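PDB 3G02: epoxide hydrolase from Aspergillus niger, which probably catalyses the hydrolysis of epoxides to vicinal diols, here as an enantioselective variant obtained by directed evolution. Local coordinates for residues K8-S11 with S12-I15; T90-G94 with L95-F99; Q284-D287 with K288-S292. The protein carries 9 engineered substitutions. All coordinates share one frame; numbering follows the deposited sequence.

Contacts 1, 2 and 3 follow one another along the chain without interleaving. Contact 1, in the loop before helix 26-38, and contact 2, the hairpin of strands 87-92 and 95-102 at one edge of the eight-stranded mixed sheet, are neighbours: their centres lie about 16 Å apart, and F9 CZ packs on F99 CZ at 3.9 Å. Contact 3 sits on the opposite side of the chain's centre, between helices 271-284 and 292-304; its nearest atoms are about 29 Å from contact 1 and about 19 Å from contact 2. The first two therefore pack the N-terminal segment on the sheet edge of the alpha/beta hydrolase fold, whereas the third lies near the predicted catalytic H375.

Contact 1 of 3, residues K8-S11 with S12-I15; sequences KFPS and SASI
F9 meets both A13 and I15 with one side of its ring. F9 CD2 lies 4.1 Å from A13 CB, which approaches obliquely, while the carbonyl oxygen I15 O sits at the ring edge, close to its plane, 3.7 Å from F9 CD2. One atom further round, F9 CE2 packs on the methyl I15 CD1 at 3.8 Å. I15 reaches back to the ring because its CG1 branch is placed between the backbone N and the carbonyl carbon (chi1 56°), which swings CD1 toward F9. The chain returns on itself through a type I beta turn from P10 to A13, closed by the hydrogen bond from A13 N to P10 O (3.0 Å, 157° at the hydrogen). A water donates a hydrogen bond to S12 OG at 2.7 Å and makes a weak one with S11 OG. S12 OG also bonds to the carbonyl oxygen of G182, which ties the turn to the loop after helix 167-180. Outside 8-15, the F9 ring meets F88 edge-to-face and also packs on F103. The turn is thus closed by its own backbone bond and tied through S12 to G182, while A13 and I15 pack mainly through apolar atoms on F9, whose ring lies beside F88 of strand 87-92 and F103 just after strand 95-102.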
loop_
_atom_site.group_PDB
_atom_site.type_symbol
_atom_site.label_atom_id
_atom_site.label_comp_id
_atom_site.label_asym_id
_atom_site.label_seq_id
_atom_site.Cartn_x
_atom_site.Cartn_y
_atom_site.Cartn_z
ATOM N N LYS A 8 7.712 30.253 29.367
ATOM C CA LYS A 8 6.698 31.196 29.829
ATOM C C LYS A 8 5.775 31.594 28.678
ATOM O O LYS A 8 6.225 32.134 27.668
ATOM C CB LYS A 8 7.363 32.432 30.451
ATOM C CG LYS A 8 6.389 33.471 30.990
ATOM C CD LYS A 8 7.124 34.716 31.465
ATOM C CE LYS A 8 6.191 35.917 31.513
ATOM N NZ LYS A 8 6.934 37.184 31.773
ATOM N N PHE A 9 4.480 31.321 28.839
ATOM C CA PHE A 9 3.479 31.717 27.851
ATOM C C PHE A 9 3.473 33.231 27.665
ATOM O O PHE A 9 3.743 33.967 28.623
ATOM C CB PHE A 9 2.085 31.254 28.291
ATOM C CG PHE A 9 1.729 29.849 27.866
ATOM C CD1 PHE A 9 2.713 28.892 27.613
ATOM C CD2 PHE A 9 0.395 29.475 27.756
ATOM C CE1 PHE A 9 2.371 27.596 27.230
ATOM C CE2 PHE A 9 0.041 28.186 27.382
ATOM C CZ PHE A 9 1.031 27.242 27.115
ATOM N N PRO A 10 3.171 33.706 26.439
ATOM C CA PRO A 10 3.029 35.144 26.202
ATOM C C PRO A 10 1.961 35.749 27.108
ATOM O O PRO A 10 1.015 35.057 27.499
ATOM C CB PRO A 10 2.581 35.215 24.740
ATOM C CG PRO A 10 3.092 33.952 24.136
ATOM C CD PRO A 10 2.950 32.928 25.204
ATOM N N SER A 11 2.123 37.024 27.449
ATOM C CA SER A 11 1.186 37.716 28.337
ATOM C C SER A 11 -0.232 37.758 27.770
ATOM O O SER A 11 -1.207 37.793 28.524
ATOM C CB SER A 11 1.669 39.138 28.631
ATOM O OG SER A 11 1.670 39.927 27.454
ATOM N N SER A 12 -0.335 37.749 26.441
ATOM C CA SER A 12 -1.621 37.808 25.739
ATOM C C SER A 12 -2.312 36.443 25.605
ATOM O O SER A 12 -3.443 36.365 25.118
ATOM C CB SER A 12 -1.444 38.452 24.361
ATOM O OG SER A 12 -0.441 37.783 23.610
ATOM N N ALA A 13 -1.635 35.377 26.032
ATOM C CA ALA A 13 -2.209 34.031 25.989
ATOM C C ALA A 13 -3.441 33.929 26.881
ATOM O O ALA A 13 -3.435 34.404 28.023
ATOM C CB ALA A 13 -1.174 32.986 26.393
ATOM N N SER A 14 -4.495 33.316 26.352
ATOM C CA SER A 14 -5.727 33.123 27.105
ATOM C C SER A 14 -5.734 31.795 27.852
ATOM O O SER A 14 -6.335 31.692 28.920
ATOM C CB SER A 14 -6.952 33.240 26.191
ATOM O OG SER A 14 -6.873 32.357 25.086
ATOM N N ILE A 15 -5.053 30.789 27.296
ATOM C CA ILE A 15 -5.013 29.450 27.894
ATOM C C ILE A 15 -3.943 29.286 28.974
ATOM O O ILE A 15 -2.990 30.068 29.053
ATOM C CB ILE A 15 -4.840 28.336 26.824
ATOM C CG1 ILE A 15 -3.591 28.587 25.967
ATOM C CG2 ILE A 15 -6.099 28.221 25.972
ATOM C CD1 ILE A 15 -3.053 27.346 25.263
HETATM O O HOH W 1 1.940 38.952 24.232
#

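Contact 2 of 3, residues T90-G94 with L95-F99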
loop_
_atom_site.group_PDB
_atom_site.type_symbol
_atom_site.label_atom_id
_atom_site.label_comp_id
_atom_site.label_asym_id
_atom_site.label_seq_id
_atom_site.Cartn_x
_atom_site.Cartn_y
_atom_site.Cartn_z
ATOM N N THR A 90 -2.891 21.438 25.119
ATOM C CA THR A 90 -4.100 22.207 25.351
ATOM C C THR A 90 -5.236 21.503 24.631
ATOM O O THR A 90 -5.000 20.737 23.694
ATOM C CB THR A 90 -3.954 23.677 24.897
ATOM O OG1 THR A 90 -5.055 24.448 25.398
ATOM C CG2 THR A 90 -3.890 23.796 23.378
ATOM N N GLU A 91 -6.462 21.747 25.075
ATOM C CA GLU A 91 -7.615 21.133 24.440
ATOM C C GLU A 91 -8.287 22.078 23.462
ATOM O O GLU A 91 -8.644 23.206 23.804
ATOM C CB GLU A 91 -8.599 20.602 25.481
ATOM C CG GLU A 91 -8.051 19.415 26.260
ATOM C CD GLU A 91 -9.109 18.385 26.607
ATOM O OE1 GLU A 91 -8.803 17.469 27.404
ATOM O OE2 GLU A 91 -10.245 18.480 26.086
ATOM N N ILE A 92 -8.440 21.605 22.231
ATOM C CA ILE A 92 -9.085 22.365 21.175
ATOM C C ILE A 92 -10.123 21.456 20.532
ATOM O O ILE A 92 -9.790 20.375 20.041
ATOM C CB ILE A 92 -8.060 22.875 20.128
ATOM C CG1 ILE A 92 -7.118 23.902 20.768
ATOM C CG2 ILE A 92 -8.775 23.484 18.928
ATOM C CD1 ILE A 92 -5.814 24.101 20.021
ATOM N N GLU A 93 -11.383 21.891 20.567
ATOM C CA GLU A 93 -12.512 21.119 20.022
ATOM C C GLU A 93 -12.568 19.680 20.550
ATOM O O GLU A 93 -12.919 18.753 19.820
ATOM C CB GLU A 93 -12.496 21.146 18.485
ATOM C CG GLU A 93 -12.691 22.536 17.898
ATOM C CD GLU A 93 -12.572 22.585 16.385
ATOM O OE1 GLU A 93 -12.692 21.529 15.720
ATOM O OE2 GLU A 93 -12.365 23.696 15.859
ATOM N N GLY A 94 -12.207 19.501 21.820
ATOM C CA GLY A 94 -12.227 18.185 22.446
ATOM C C GLY A 94 -11.014 17.326 22.127
ATOM O O GLY A 94 -10.916 16.191 22.599
ATOM N N LEU A 95 -10.096 17.856 21.323
ATOM C CA LEU A 95 -8.857 17.147 21.004
ATOM C C LEU A 95 -7.728 17.652 21.881
ATOM O O LEU A 95 -7.616 18.854 22.122
ATOM C CB LEU A 95 -8.477 17.334 19.531
ATOM C CG LEU A 95 -9.494 16.964 18.444
ATOM C CD1 LEU A 95 -8.938 17.278 17.067
ATOM C CD2 LEU A 95 -9.906 15.505 18.536
ATOM N N THR A 96 -6.903 16.732 22.365
ATOM C CA THR A 96 -5.678 17.100 23.063
ATOM C C THR A 96 -4.644 17.474 22.009
ATOM O O THR A 96 -4.247 16.633 21.201
ATOM C CB THR A 96 -5.160 15.947 23.937
ATOM O OG1 THR A 96 -6.139 15.632 24.938
ATOM C CG2 THR A 96 -3.848 16.325 24.623
ATOM N N ILE A 97 -4.236 18.738 21.998
ATOM C CA ILE A 97 -3.222 19.196 21.054
ATOM C C ILE A 97 -1.908 19.424 21.778
ATOM O O ILE A 97 -1.789 20.325 22.609
ATOM C CB ILE A 97 -3.665 20.465 20.276
ATOM C CG1 ILE A 97 -4.964 20.192 19.498
ATOM C CG2 ILE A 97 -2.551 20.962 19.343
ATOM C CD1 ILE A 97 -4.908 18.981 18.548
ATOM N N HIS A 98 -0.939 18.574 21.460
ATOM C CA HIS A 98 0.418 18.674 21.963
ATOM C C HIS A 98 1.209 19.689 21.134
ATOM O O HIS A 98 0.990 19.829 19.925
ATOM C CB HIS A 98 1.069 17.286 21.906
ATOM C CG HIS A 98 2.559 17.304 22.029
ATOM N ND1 HIS A 98 3.395 17.400 20.937
ATOM C CD2 HIS A 98 3.361 17.234 23.116
ATOM C CE1 HIS A 98 4.650 17.396 21.349
ATOM N NE2 HIS A 98 4.658 17.295 22.666
ATOM N N PHE A 99 2.117 20.409 21.786
ATOM C CA PHE A 99 3.050 21.269 21.063
ATOM C C PHE A 99 4.338 21.466 21.833
ATOM O O PHE A 99 4.342 21.466 23.063
ATOM C CB PHE A 99 2.426 22.626 20.675
ATOM C CG PHE A 99 1.929 23.449 21.841
ATOM C CD1 PHE A 99 0.649 23.255 22.352
ATOM C CD2 PHE A 99 2.726 24.452 22.389
ATOM C CE1 PHE A 99 0.179 24.028 23.415
ATOM C CE2 PHE A 99 2.267 25.226 23.454
ATOM C CZ PHE A 99 0.991 25.017 23.963
HETATM O O HOH W 2 -9.004 14.626 24.477
#
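T90 to I92 and L95 to F99 form a tight antiparallel hairpin, turned by a type I' beta turn from I92 to L95, with T90-I97 and I92-L95 as hydrogen-bonded pairs and E91-T96 as the non-hydrogen-bonded pair between them. I97 N donates to T90 O at 2.7 Å, and T90 N returns the bond to I97 O. Next to the turn, I92 N bonds to L95 O at 2.9 Å, and L95 N to I92 O at 2.8 Å. E91 CA adds a CA-H...O contact to L95 O. The turn residues E93 and G94 both have positive phi, as this turn type requires. On the face carrying T90, I92, L95 and I97, the side chains of I92 and I97 cross at about a right angle, CD1 of I92 touching CG1 of I97 at 4.0 Å. T90 CG2 meets the edge of the F99 ring at CE1, 4.1 Å away; the ring is brought there by a chi1 of 59°, which sets CG between the backbone N and the carbonyl carbon. Helix 167-180 covers this face, with L177 against T90, I92 and F99, and V173 against I97. A water bridges G94 O and T96 OG1 beside the turn, while E93, outside the hairpin, forms a salt bridge with R172 of that helix. Paired backbone amides thus fix the register of this outer hairpin, and its apolar face seats helix 167-180.

Contact 3 of 3, residues Q284-D287 with K288-S292; sequences QWVD and KPLPS
The loop joining helix 271-284 to helix 292-304 passes beside the predicted active site, and V286 and L290 meet within it. V286 CG1 lies 3.8 Å from L290 CD1 and 4.0 Å from L290 CG, an apolar contact between branched ends. The second methyl, V286 CG2, rests 3.4 Å from the carbonyl oxygen K288 O and 4.0 Å from P289 CA. A V286 chi1 of -63° divides the work in this way: CG1 stands anti to the carbonyl carbon and meets the leucine, while CG2 faces the backbone of K288 and P289. Across 284-287 and 288-292 there is no hydrogen bond; the polar links run to outside partners, several of them from D287. Its carboxylate forms a salt bridge with K348 through OD1 and accepts a hydrogen bond from G373 N through OD2; D287 N in turn bonds to E380 OE1. K288 NZ remains 5.3 Å from D287 OD2, too far for direct contact, and makes a long, weak ion pair with E372 OE1. W285 packs edge-to-face with the ring of H375, predicted to be a catalytic proton donor, and is also joined to it by backbone hydrogen bonding; P291 takes the N-cap position of helix 292-304. The side chain of V286 is about 6 Å from that of H375. Apolar contacts of V286 with L290, K288 and P289 thus line the loop, while D287 joins it to K348 by a salt bridge and, by hydrogen bonds, to G373 and E380, either side of H375 in sequence.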
loop_
_atom_site.group_PDB
_atom_site.type_symbol
_atom_site.label_atom_id
_atom_site.label_comp_id
_atom_site.label_asym_id
_atom_site.label_seq_id
_atom_site.Cartn_x
_atom_site.Cartn_y
_atom_site.Cartn_z
ATOM N N GLN A 284 14.495 6.710 1.196
ATOM C CA GLN A 284 14.402 7.182 -0.190
ATOM C C GLN A 284 14.269 8.689 -0.341
ATOM O O GLN A 284 14.621 9.241 -1.386
ATOM C CB GLN A 284 13.233 6.508 -0.911
ATOM C CG GLN A 284 13.385 5.002 -1.080
ATOM C CD GLN A 284 12.369 4.410 -2.039
ATOM O OE1 GLN A 284 11.462 5.100 -2.517
ATOM N NE2 GLN A 284 12.519 3.128 -2.332
ATOM N N TRP A 285 13.745 9.351 0.687
ATOM C CA TRP A 285 13.331 10.743 0.555
ATOM C C TRP A 285 14.394 11.766 0.936
ATOM O O TRP A 285 14.209 12.961 0.709
ATOM C CB TRP A 285 12.079 10.979 1.384
ATOM C CG TRP A 285 10.842 10.348 0.830
ATOM C CD1 TRP A 285 10.734 9.538 -0.273
ATOM C CD2 TRP A 285 9.523 10.469 1.371
ATOM N NE1 TRP A 285 9.415 9.169 -0.458
ATOM C CE2 TRP A 285 8.655 9.724 0.540
ATOM C CE3 TRP A 285 8.988 11.146 2.478
ATOM C CZ2 TRP A 285 7.279 9.636 0.786
ATOM C CZ3 TRP A 285 7.623 11.061 2.719
ATOM C CH2 TRP A 285 6.785 10.306 1.877
ATOM N N VAL A 286 15.492 11.293 1.518
ATOM C CA VAL A 286 16.572 12.173 1.959
ATOM C C VAL A 286 17.658 12.313 0.898
ATOM O O VAL A 286 17.735 11.517 -0.044
ATOM C CB VAL A 286 17.206 11.685 3.291
ATOM C CG1 VAL A 286 16.184 11.703 4.419
ATOM C CG2 VAL A 286 17.824 10.291 3.135
ATOM N N ASP A 287 18.492 13.338 1.057
ATOM C CA ASP A 287 19.700 13.477 0.257
ATOM C C ASP A 287 20.779 12.582 0.871
ATOM O O ASP A 287 21.022 11.480 0.375
ATOM C CB ASP A 287 20.132 14.945 0.205
ATOM C CG ASP A 287 21.359 15.174 -0.662
ATOM O OD1 ASP A 287 21.889 14.205 -1.258
ATOM O OD2 ASP A 287 21.788 16.343 -0.744
ATOM N N LYS A 288 21.401 13.041 1.955
ATOM C CA LYS A 288 22.373 12.227 2.685
ATOM C C LYS A 288 21.631 11.294 3.643
ATOM O O LYS A 288 20.665 11.718 4.291
ATOM C CB LYS A 288 23.364 13.114 3.453
ATOM C CG LYS A 288 24.128 14.114 2.583
ATOM C CD LYS A 288 25.261 13.462 1.796
ATOM C CE LYS A 288 25.924 14.454 0.838
ATOM N NZ LYS A 288 26.550 15.613 1.546
ATOM N N PRO A 289 22.067 10.022 3.733
ATOM C CA PRO A 289 21.375 9.074 4.605
ATOM C C PRO A 289 21.326 9.537 6.059
ATOM O O PRO A 289 22.289 10.114 6.573
ATOM C CB PRO A 289 22.213 7.795 4.478
ATOM C CG PRO A 289 22.903 7.927 3.165
ATOM C CD PRO A 289 23.202 9.389 3.033
ATOM N N LEU A 290 20.191 9.294 6.704
ATOM C CA LEU A 290 20.048 9.561 8.125
ATOM C C LEU A 290 20.706 8.450 8.937
ATOM O O LEU A 290 20.827 7.318 8.462
ATOM C CB LEU A 290 18.567 9.662 8.496
ATOM C CG LEU A 290 17.778 10.841 7.932
ATOM C CD1 LEU A 290 16.292 10.567 8.081
ATOM C CD2 LEU A 290 18.154 12.161 8.603
ATOM N N PRO A 291 21.130 8.763 10.173
ATOM C CA PRO A 291 21.585 7.687 11.041
ATOM C C PRO A 291 20.458 6.680 11.265
ATOM O O PRO A 291 19.293 7.065 11.391
ATOM C CB PRO A 291 21.911 8.409 12.354
ATOM C CG PRO A 291 22.158 9.832 11.962
ATOM C CD PRO A 291 21.215 10.082 10.828
ATOM N N SER A 292 20.802 5.398 11.306
ATOM C CA SER A 292 19.814 4.360 11.573
ATOM C C SER A 292 19.083 4.604 12.896
ATOM O O SER A 292 17.883 4.348 13.001
ATOM C CB SER A 292 20.466 2.982 11.534
ATOM O OG SER A 292 20.880 2.684 10.211
#